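Local coordinates for hypothetical protein BP2299 (Bordetella pertussis Tohama I, PDB 2FQP) that is of unknown function but binds a zinc ion in a cupin domain with the double-stranded beta-helix fold, at residues R4-T10 with E22-G28; E30-H36 with E73-V79; T47-L51 with T60-T64. One frame throughout, in Å; residues are numbered along the deposited sequence.

How the interactions relate
Interaction 2 (30-36 with 73-79) carries the zinc site: His34, His36 and His77 bind the metal. Interaction 1 (4-10 with 22-28) pairs the first two strands of the sheet without the zinc histidines, centre to centre about 14 Å from interaction 2. They touch: Pro5 O and Glu30 N, like Ala7 N and Glu30 O, are 2.9 Å apart, probably as hydrogen bonds. The side chain of Trp23 is about 7 Å from the zinc. Interaction 3 (47-51 with 60-64) is a hairpin at the far edge of the zinc-bearing sheet. Its Leu50 CD1 packs on Val79 CG1 at 3.8 Å, and the Leu50 side chain is about 9 Å from the metal.

Interaction 1: residues R4-T10 with E22-G28; sequences RPGAIPT and EWRFPPG
Strands 8-10 and 22-25 run antiparallel, axes 4.7 Å apart at closest approach, N-to-C directions at 158°. Ile8 pairs with Arg24 and Thr10 with Glu22 as hydrogen-bonded pairs, CA to CA 5.1 Å in both. Pro9 and Trp23 form the non-hydrogen-bonded pair between them, CA to CA 4.6 Å. That position suits proline, which has no amide hydrogen to give. The bonds are Ile8 N to Arg24 O at 2.9 Å, Arg24 N to Ile8 O at 2.9 Å, Thr10 N to Glu22 O at 2.8 Å and Glu22 N to Thr10 O at 2.9 Å. Residues 4-7 continue in extended loop conformation beside 26-28. Gly28 turns with positive phi (79°), and its O accepts a 2.8 Å hydrogen bond from Arg4 NH1.

Pro9 and Trp23 share one face of the sheet. With Trp23 at chi1 m and chi2 93°, Pro9 CB sits over its six-membered ring, 3.5 Å from the centroid, a CH-pi contact. Ala7 CB makes another, 3.6 Å from the centroid of the Phe25 ring. Pro5 CB meets Pro26 CG at 4.0 Å. Ile8, Thr10, Glu22 and Arg24 point to the opposite face. There a water bridges Ile8 O (3.0 Å), Thr10 OG1 (2.7 Å) and Glu22 OE1 (2.7 Å). Arg24 leads away to a salt bridge with Glu86. Phe89 of strand 87-94 meets the rings of both Trp23 and Phe25. The arrangement is an antiparallel beta hairpin at the edge of one sheet of the cupin double-stranded beta-helix.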
loop_
_atom_site.group_PDB
_atom_site.type_symbol
_atom_site.label_atom_id
_atom_site.label_comp_id
_atom_site.label_asym_id
_atom_site.label_seq_id
_atom_site.Cartn_x
_atom_site.Cartn_y
_atom_site.Cartn_z
ATOM N N ARG A 4 16.156 -9.857 18.998
ATOM C CA ARG A 4 15.841 -8.652 18.280
ATOM C C ARG A 4 14.495 -8.108 18.748
ATOM O O ARG A 4 13.613 -8.868 19.176
ATOM C CB ARG A 4 15.749 -8.926 16.788
ATOM C CG ARG A 4 17.078 -9.123 16.132
ATOM C CD ARG A 4 16.872 -9.540 14.711
ATOM N NE ARG A 4 18.125 -9.825 14.003
ATOM C CZ ARG A 4 18.984 -8.899 13.554
ATOM N NH1 ARG A 4 18.770 -7.608 13.764
ATOM N NH2 ARG A 4 20.094 -9.270 12.924
ATOM N N PRO A 5 14.350 -6.778 18.697
ATOM C CA PRO A 5 13.056 -6.197 19.030
ATOM C C PRO A 5 11.949 -6.663 18.061
ATOM O O PRO A 5 12.234 -6.998 16.926
ATOM C CB PRO A 5 13.310 -4.691 18.912
ATOM C CG PRO A 5 14.577 -4.537 18.128
ATOM C CD PRO A 5 15.369 -5.774 18.364
ATOM N N GLY A 6 10.710 -6.710 18.524
ATOM C CA GLY A 6 9.597 -7.105 17.680
ATOM C C GLY A 6 9.145 -5.969 16.774
ATOM O O GLY A 6 9.048 -4.790 17.187
ATOM N N ALA A 7 8.826 -6.323 15.530
ATOM C CA ALA A 7 8.060 -5.445 14.662
ATOM C C ALA A 7 6.621 -5.342 15.184
ATOM O O ALA A 7 6.054 -6.319 15.688
ATOM C CB ALA A 7 8.093 -5.954 13.166
ATOM N N ILE A 8 6.035 -4.159 15.053
ATOM C CA ILE A 8 4.744 -3.869 15.660
ATOM C C ILE A 8 3.674 -3.792 14.599
ATOM O O ILE A 8 3.770 -2.952 13.688
ATOM C CB ILE A 8 4.708 -2.571 16.438
ATOM C CG1 ILE A 8 5.795 -2.571 17.535
ATOM C CG2 ILE A 8 3.279 -2.375 17.022
ATOM C CD1 ILE A 8 7.099 -1.913 17.072
ATOM N N PRO A 9 2.666 -4.679 14.697
ATOM C CA PRO A 9 1.549 -4.637 13.734
ATOM C C PRO A 9 0.394 -3.756 14.213
ATOM O O PRO A 9 0.024 -3.840 15.386
ATOM C CB PRO A 9 1.121 -6.093 13.656
ATOM C CG PRO A 9 1.457 -6.655 15.055
ATOM C CD PRO A 9 2.540 -5.805 15.641
ATOM N N THR A 10 -0.121 -2.884 13.337
ATOM C CA THR A 10 -1.364 -2.169 13.576
ATOM C C THR A 10 -2.355 -2.486 12.467
ATOM O O THR A 10 -2.086 -2.195 11.302
ATOM C CB THR A 10 -1.126 -0.679 13.630
ATOM O OG1 THR A 10 -0.187 -0.417 14.683
ATOM C CG2 THR A 10 -2.427 0.068 13.877
ATOM N N GLU A 22 -0.337 -2.402 9.061
ATOM C CA GLU A 22 0.911 -1.651 9.005
ATOM C C GLU A 22 1.878 -2.395 9.909
ATOM O O GLU A 22 1.555 -2.661 11.085
ATOM C CB GLU A 22 0.735 -0.234 9.541
ATOM C CG GLU A 22 2.022 0.527 9.758
ATOM C CD GLU A 22 1.826 1.742 10.603
ATOM O OE1 GLU A 22 1.495 1.555 11.809
ATOM O OE2 GLU A 22 1.932 2.871 10.053
ATOM N N TRP A 23 3.060 -2.668 9.392
ATOM C CA TRP A 23 4.134 -3.317 10.147
ATOM C C TRP A 23 5.264 -2.324 10.337
ATOM O O TRP A 23 5.819 -1.803 9.366
ATOM C CB TRP A 23 4.643 -4.572 9.417
ATOM C CG TRP A 23 3.735 -5.740 9.558
ATOM C CD1 TRP A 23 2.743 -6.118 8.705
ATOM C CD2 TRP A 23 3.714 -6.676 10.635
ATOM N NE1 TRP A 23 2.102 -7.230 9.178
ATOM C CE2 TRP A 23 2.686 -7.611 10.352
ATOM C CE3 TRP A 23 4.460 -6.811 11.822
ATOM C CZ2 TRP A 23 2.363 -8.673 11.228
ATOM C CZ3 TRP A 23 4.172 -7.877 12.682
ATOM C CH2 TRP A 23 3.122 -8.805 12.368
ATOM N N ARG A 24 5.569 -1.995 11.595
ATOM C CA ARG A 24 6.627 -1.031 11.890
ATOM C C ARG A 24 7.799 -1.716 12.585
ATOM O O ARG A 24 7.666 -2.256 13.690
ATOM C CB ARG A 24 6.103 0.175 12.722
ATOM C CG ARG A 24 5.101 1.058 12.002
ATOM C CD ARG A 24 4.498 2.158 12.929
ATOM N NE ARG A 24 5.507 3.145 13.270
ATOM C CZ ARG A 24 5.248 4.358 13.773
ATOM N NH1 ARG A 24 3.997 4.762 13.993
ATOM N NH2 ARG A 24 6.257 5.195 14.047
ATOM N N PHE A 25 8.965 -1.684 11.936
ATOM C CA PHE A 25 10.150 -2.357 12.432
ATOM C C PHE A 25 11.070 -1.406 13.128
ATOM O O PHE A 25 11.550 -0.494 12.511
ATOM C CB PHE A 25 10.937 -2.980 11.263
ATOM C CG PHE A 25 10.262 -4.143 10.612
ATOM C CD1 PHE A 25 9.128 -3.959 9.790
ATOM C CD2 PHE A 25 10.784 -5.425 10.733
ATOM C CE1 PHE A 25 8.520 -5.007 9.186
ATOM C CE2 PHE A 25 10.117 -6.524 10.110
ATOM C CZ PHE A 25 8.990 -6.294 9.362
ATOM N N PRO A 26 11.351 -1.626 14.427
ATOM C CA PRO A 26 12.448 -0.872 15.032
ATOM C C PRO A 26 13.721 -1.176 14.281
ATOM O O PRO A 26 13.802 -2.212 13.572
ATOM C CB PRO A 26 12.565 -1.474 16.445
ATOM C CG PRO A 26 11.268 -2.013 16.741
ATOM C CD PRO A 26 10.739 -2.549 15.389
ATOM N N PRO A 27 14.729 -0.305 14.402
ATOM C CA PRO A 27 16.067 -0.700 13.951
ATOM C C PRO A 27 16.491 -2.098 14.484
ATOM O O PRO A 27 16.399 -2.374 15.692
ATOM C CB PRO A 27 16.960 0.370 14.583
ATOM C CG PRO A 27 16.089 1.566 14.627
ATOM C CD PRO A 27 14.739 1.047 15.009
ATOM N N GLY A 28 16.910 -2.981 13.589
ATOM C CA GLY A 28 17.316 -4.315 13.979
ATOM C C GLY A 28 16.158 -5.262 14.243
ATOM O O GLY A 28 16.375 -6.400 14.618
HETATM O O HOH W 1 2.204 -0.431 13.449
#

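Interaction 2: residues E30-H36 with E73-V79; sequences ETGWHRH and EGVEHNV. With ZN (zinc ion), chain E.
Strand 34-35 pairs antiparallel with strand 76-79. His34 and His77 are a hydrogen-bonded pair (CA to CA 5.8 Å), with His34 N to His77 O 3.1 Å and His77 N to His34 O 3.2 Å. His36 N to Val75 O and Gly74 N to His36 O, both 2.8 Å, extend the pairing.

Three histidines bind zinc through NE2: His34 (chi1 p, chi2 -77°) and His36 (chi1 m, chi2 -86°) at 2.0 Å, His77 (chi1 p, chi2 -173°) at 2.3 Å. Three waters complete six ligands. His34 ND1 donates to Gly32 O at 2.9 Å, so both its ring nitrogens are engaged. His77 CA sits over the Trp33 six-membered ring (chi1 t, chi2 -90°), 3.9 Å from the ring centroid, a CH-pi contact. Trp33 NE1 donates to Glu76 OE1 at 3.2 Å. Arg35, extended with chi1 to chi3 t, makes a long salt bridge from NE to Glu76 OE2 at 3.8 Å. Asn78 (chi1 t) donates from ND2 to Glu30 OE1 at 2.9 Å; Val79 N donates to Thr31 OG1 at 3.0 Å.

Such a histidine site is characteristic of metal-binding cupins. Strand 76-80 lies between strands 34-35 and 48-54, and Tyr40 of strand 40-44 stacks on His36.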
loop_
_atom_site.group_PDB
_atom_site.type_symbol
_atom_site.label_atom_id
_atom_site.label_comp_id
_atom_site.label_asym_id
_atom_site.label_seq_id
_atom_site.Cartn_x
_atom_site.Cartn_y
_atom_site.Cartn_z
ATOM N N GLU A 30 12.529 -7.545 14.051
ATOM C CA GLU A 30 12.045 -8.694 13.246
ATOM C C GLU A 30 10.590 -9.101 13.521
ATOM O O GLU A 30 10.031 -8.819 14.568
ATOM C CB GLU A 30 12.942 -9.920 13.476
ATOM C CG GLU A 30 12.785 -10.503 14.875
ATOM C CD GLU A 30 13.721 -11.678 15.168
ATOM O OE1 GLU A 30 14.496 -12.092 14.262
ATOM O OE2 GLU A 30 13.684 -12.138 16.325
ATOM N N THR A 31 10.001 -9.837 12.584
ATOM C CA THR A 31 8.650 -10.385 12.757
ATOM C C THR A 31 8.529 -11.583 13.665
ATOM O O THR A 31 7.453 -11.796 14.270
ATOM C CB THR A 31 8.019 -10.814 11.411
ATOM O OG1 THR A 31 8.942 -11.656 10.718
ATOM C CG2 THR A 31 7.704 -9.607 10.577
ATOM N N GLY A 32 9.591 -12.387 13.707
ATOM C CA GLY A 32 9.528 -13.785 14.148
ATOM C C GLY A 32 9.047 -14.616 12.980
ATOM O O GLY A 32 8.464 -14.086 12.016
ATOM N N TRP A 33 9.309 -15.904 13.031
ATOM C CA TRP A 33 8.850 -16.790 11.980
ATOM C C TRP A 33 7.325 -16.804 11.948
ATOM O O TRP A 33 6.678 -16.823 12.974
ATOM C CB TRP A 33 9.356 -18.203 12.220
ATOM C CG TRP A 33 9.339 -19.058 10.991
ATOM C CD1 TRP A 33 8.320 -19.854 10.549
ATOM C CD2 TRP A 33 10.406 -19.206 10.050
ATOM N NE1 TRP A 33 8.689 -20.495 9.376
ATOM C CE2 TRP A 33 9.977 -20.131 9.069
ATOM C CE3 TRP A 33 11.693 -18.686 9.964
ATOM C CZ2 TRP A 33 10.773 -20.497 7.993
ATOM C CZ3 TRP A 33 12.502 -19.077 8.873
ATOM C CH2 TRP A 33 12.028 -19.959 7.921
ATOM N N HIS A 34 6.779 -16.876 10.755
ATOM C CA HIS A 34 5.347 -16.964 10.528
ATOM C C HIS A 34 5.070 -17.598 9.154
ATOM O O HIS A 34 5.951 -17.652 8.280
ATOM C CB HIS A 34 4.700 -15.575 10.644
ATOM C CG HIS A 34 5.230 -14.567 9.678
ATOM N ND1 HIS A 34 6.451 -13.955 9.870
ATOM C CD2 HIS A 34 4.727 -14.060 8.523
ATOM C CE1 HIS A 34 6.666 -13.094 8.882
ATOM N NE2 HIS A 34 5.632 -13.126 8.063
ATOM N N ARG A 35 3.839 -18.056 8.967
ATOM C CA ARG A 35 3.393 -18.612 7.702
ATOM C C ARG A 35 2.278 -17.707 7.169
ATOM O O ARG A 35 1.342 -17.431 7.898
ATOM C CB ARG A 35 2.820 -20.013 7.876
ATOM C CG ARG A 35 2.304 -20.624 6.573
ATOM C CD ARG A 35 1.772 -22.053 6.746
ATOM N NE ARG A 35 1.674 -22.736 5.457
ATOM C CZ ARG A 35 0.731 -22.520 4.543
ATOM N NH1 ARG A 35 -0.229 -21.626 4.754
ATOM N NH2 ARG A 35 0.751 -23.211 3.396
ATOM N N HIS A 36 2.351 -17.313 5.909
ATOM C CA HIS A 36 1.284 -16.518 5.313
ATOM C C HIS A 36 0.164 -17.413 4.873
ATOM O O HIS A 36 0.364 -18.245 4.002
ATOM C CB HIS A 36 1.804 -15.739 4.135
ATOM C CG HIS A 36 2.566 -14.548 4.560
ATOM N ND1 HIS A 36 1.952 -13.347 4.839
ATOM C CD2 HIS A 36 3.876 -14.395 4.870
ATOM C CE1 HIS A 36 2.865 -12.496 5.278
ATOM N NE2 HIS A 36 4.040 -13.109 5.298
ATOM N N GLU A 73 0.046 -17.167 -1.000
ATOM C CA GLU A 73 -0.220 -17.987 0.177
ATOM C C GLU A 73 0.885 -19.052 0.311
ATOM O O GLU A 73 1.261 -19.694 -0.700
ATOM C CB GLU A 73 -1.579 -18.675 0.033
ATOM C CG GLU A 73 -1.986 -19.613 1.164
ATOM C CD GLU A 73 -3.390 -20.153 0.951
ATOM O OE1 GLU A 73 -4.124 -19.579 0.117
ATOM O OE2 GLU A 73 -3.756 -21.144 1.625
ATOM N N GLY A 74 1.397 -19.227 1.537
ATOM C CA GLY A 74 2.293 -20.330 1.864
ATOM C C GLY A 74 3.716 -19.911 2.189
ATOM O O GLY A 74 4.494 -20.709 2.667
ATOM N N VAL A 75 4.049 -18.644 1.963
ATOM C CA VAL A 75 5.355 -18.124 2.354
ATOM C C VAL A 75 5.599 -18.381 3.828
ATOM O O VAL A 75 4.744 -18.119 4.656
ATOM C CB VAL A 75 5.453 -16.597 2.037
ATOM C CG1 VAL A 75 6.683 -15.997 2.645
ATOM C CG2 VAL A 75 5.420 -16.400 0.521
ATOM N N GLU A 76 6.761 -18.928 4.135
ATOM C CA GLU A 76 7.213 -19.138 5.530
ATOM C C GLU A 76 8.521 -18.436 5.652
ATOM O O GLU A 76 9.441 -18.704 4.888
ATOM C CB GLU A 76 7.392 -20.612 5.866
ATOM C CG GLU A 76 6.108 -21.413 5.841
ATOM C CD GLU A 76 6.106 -22.591 6.841
ATOM O OE1 GLU A 76 6.996 -22.687 7.746
ATOM O OE2 GLU A 76 5.186 -23.420 6.707
ATOM N N HIS A 77 8.608 -17.496 6.585
ATOM C CA HIS A 77 9.837 -16.751 6.787
ATOM C C HIS A 77 9.864 -15.920 8.067
ATOM O O HIS A 77 8.868 -15.804 8.763
ATOM C CB HIS A 77 10.082 -15.811 5.593
ATOM C CG HIS A 77 9.025 -14.767 5.397
ATOM N ND1 HIS A 77 9.025 -13.937 4.294
ATOM C CD2 HIS A 77 7.943 -14.417 6.129
ATOM C CE1 HIS A 77 8.010 -13.100 4.370
ATOM N NE2 HIS A 77 7.324 -13.372 5.464
ATOM N N ASN A 78 11.046 -15.368 8.337
ATOM C CA ASN A 78 11.288 -14.377 9.335
ATOM C C ASN A 78 11.799 -13.156 8.565
ATOM O O ASN A 78 12.600 -13.278 7.658
ATOM C CB ASN A 78 12.307 -14.815 10.382
ATOM C CG ASN A 78 12.591 -13.706 11.422
ATOM O OD1 ASN A 78 11.676 -13.024 11.842
ATOM N ND2 ASN A 78 13.878 -13.518 11.791
ATOM N N VAL A 79 11.316 -11.976 8.915
ATOM C CA VAL A 79 11.720 -10.790 8.210
ATOM C C VAL A 79 12.378 -9.845 9.191
ATOM O O VAL A 79 11.811 -9.573 10.209
ATOM C CB VAL A 79 10.492 -10.049 7.633
ATOM C CG1 VAL A 79 10.893 -8.758 6.948
ATOM C CG2 VAL A 79 9.777 -10.930 6.642
HETATM ZN ZN ZN E . 5.559 -12.168 6.285
HETATM O O HOH W 2 -2.443 -22.727 3.031
HETATM O O HOH W 3 4.225 -10.508 7.372
HETATM O O HOH W 4 6.686 -10.503 7.330
HETATM O O HOH W 5 5.572 -10.549 5.053
#

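Interaction 3: residues T47-L51 with T60-T64; sequences TGPLL and TSQLT
Leu63 and Leu50 have the most surface covered, just over 70 Å² each. Strands 48-51 and 60-63 run antiparallel, their axes 4.6 Å apart at closest approach, N-to-C directions at 146°. Both leucines lie in hydrogen-bonded pairs. Leu63 faces Gly48 (CA to CA 5.3 Å), with Leu63 N to Gly48 O at 2.9 Å and Gly48 N to Leu63 O at 3.0 Å. Leu50 faces Ser61 (CA to CA 5.3 Å), with Leu50 N to Ser61 O at 2.9 Å and Ser61 N to Leu50 O at 2.8 Å.

Leu50 (chi1 m, chi2 t) and Leu63 (chi1 m, chi2 p) point to the same face and meet diagonally, CD1 of Leu50 to CD2 of Leu63 at 3.7 Å. Gly48 puts no side chain beside them. On the other face, Pro49 takes the non-hydrogen-bonded place opposite Gln62, and its CB lies 3.9 Å from Thr60 CG2. Thr47 CA approaches Leu63 O at 3.4 Å, while Thr47 OG1 is hydrogen-bonded to Arg65 N.

This is a beta hairpin at one edge of the zinc-bearing sheet of the cupin fold. Strand 76-80 is the next neighbour of strand 48-54. Phe87 of strand 87-94, in the other sheet, packs on both leucines.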
loop_
_atom_site.group_PDB
_atom_site.type_symbol
_atom_site.label_atom_id
_atom_site.label_comp_id
_atom_site.label_asym_id
_atom_site.label_seq_id
_atom_site.Cartn_x
_atom_site.Cartn_y
_atom_site.Cartn_z
ATOM N N THR A 47 12.041 3.241 1.904
ATOM C CA THR A 47 12.984 2.659 0.936
ATOM C C THR A 47 14.151 2.115 1.724
ATOM O O THR A 47 14.777 2.849 2.529
ATOM C CB THR A 47 13.447 3.708 -0.054
ATOM O OG1 THR A 47 12.308 4.148 -0.807
ATOM C CG2 THR A 47 14.546 3.163 -0.993
ATOM N N GLY A 48 14.458 0.849 1.530
ATOM C CA GLY A 48 15.548 0.241 2.280
ATOM C C GLY A 48 15.580 -1.254 2.151
ATOM O O GLY A 48 14.621 -1.835 1.624
ATOM N N PRO A 49 16.666 -1.882 2.634
ATOM C CA PRO A 49 16.800 -3.344 2.587
ATOM C C PRO A 49 15.948 -4.034 3.675
ATOM O O PRO A 49 15.731 -3.480 4.774
ATOM C CB PRO A 49 18.302 -3.553 2.857
ATOM C CG PRO A 49 18.660 -2.438 3.774
ATOM C CD PRO A 49 17.849 -1.245 3.236
ATOM N N LEU A 50 15.459 -5.229 3.362
ATOM C CA LEU A 50 14.956 -6.141 4.358
ATOM C C LEU A 50 15.756 -7.412 4.220
ATOM O O LEU A 50 16.227 -7.728 3.121
ATOM C CB LEU A 50 13.471 -6.451 4.155
ATOM C CG LEU A 50 12.480 -5.360 4.592
ATOM C CD1 LEU A 50 11.114 -5.921 4.442
ATOM C CD2 LEU A 50 12.706 -4.836 5.979
ATOM N N LEU A 51 15.925 -8.119 5.338
ATOM C CA LEU A 51 16.654 -9.365 5.334
ATOM C C LEU A 51 15.599 -10.438 5.503
ATOM O O LEU A 51 14.854 -10.421 6.492
ATOM C CB LEU A 51 17.678 -9.378 6.468
ATOM C CG LEU A 51 18.484 -10.664 6.659
ATOM C CD1 LEU A 51 19.202 -11.032 5.391
ATOM C CD2 LEU A 51 19.486 -10.482 7.787
ATOM N N THR A 60 19.205 -10.470 1.174
ATOM C CA THR A 60 18.875 -9.062 1.256
ATOM C C THR A 60 17.982 -8.706 0.095
ATOM O O THR A 60 18.325 -8.982 -1.068
ATOM C CB THR A 60 20.144 -8.224 1.188
ATOM O OG1 THR A 60 21.001 -8.571 2.287
ATOM C CG2 THR A 60 19.794 -6.746 1.256
ATOM N N SER A 61 16.814 -8.122 0.393
ATOM C CA SER A 61 15.898 -7.659 -0.651
ATOM C C SER A 61 15.740 -6.134 -0.557
ATOM O O SER A 61 15.579 -5.609 0.524
ATOM C CB SER A 61 14.545 -8.353 -0.517
ATOM O OG SER A 61 13.633 -7.842 -1.457
ATOM N N GLN A 62 15.828 -5.436 -1.690
ATOM C CA GLN A 62 15.810 -3.980 -1.701
ATOM C C GLN A 62 14.410 -3.485 -1.985
ATOM O O GLN A 62 13.873 -3.753 -3.043
ATOM C CB GLN A 62 16.721 -3.424 -2.789
ATOM C CG GLN A 62 18.147 -3.693 -2.579
ATOM C CD GLN A 62 18.717 -2.998 -1.378
ATOM O OE1 GLN A 62 18.237 -1.929 -0.962
ATOM N NE2 GLN A 62 19.751 -3.605 -0.790
ATOM N N LEU A 63 13.802 -2.828 -1.013
ATOM C CA LEU A 63 12.462 -2.324 -1.190
ATOM C C LEU A 63 12.483 -0.820 -1.521
ATOM O O LEU A 63 13.347 -0.079 -1.046
ATOM C CB LEU A 63 11.650 -2.581 0.066
ATOM C CG LEU A 63 10.970 -3.934 0.168
ATOM C CD1 LEU A 63 11.993 -5.062 0.136
ATOM C CD2 LEU A 63 10.117 -3.999 1.422
ATOM N N THR A 64 11.506 -0.378 -2.303
ATOM C CA THR A 64 11.364 1.035 -2.637
ATOM C C THR A 64 10.016 1.496 -2.149
ATOM O O THR A 64 8.988 0.852 -2.444
ATOM C CB THR A 64 11.452 1.247 -4.140
ATOM O OG1 THR A 64 12.716 0.768 -4.572
ATOM C CG2 THR A 64 11.333 2.694 -4.509
#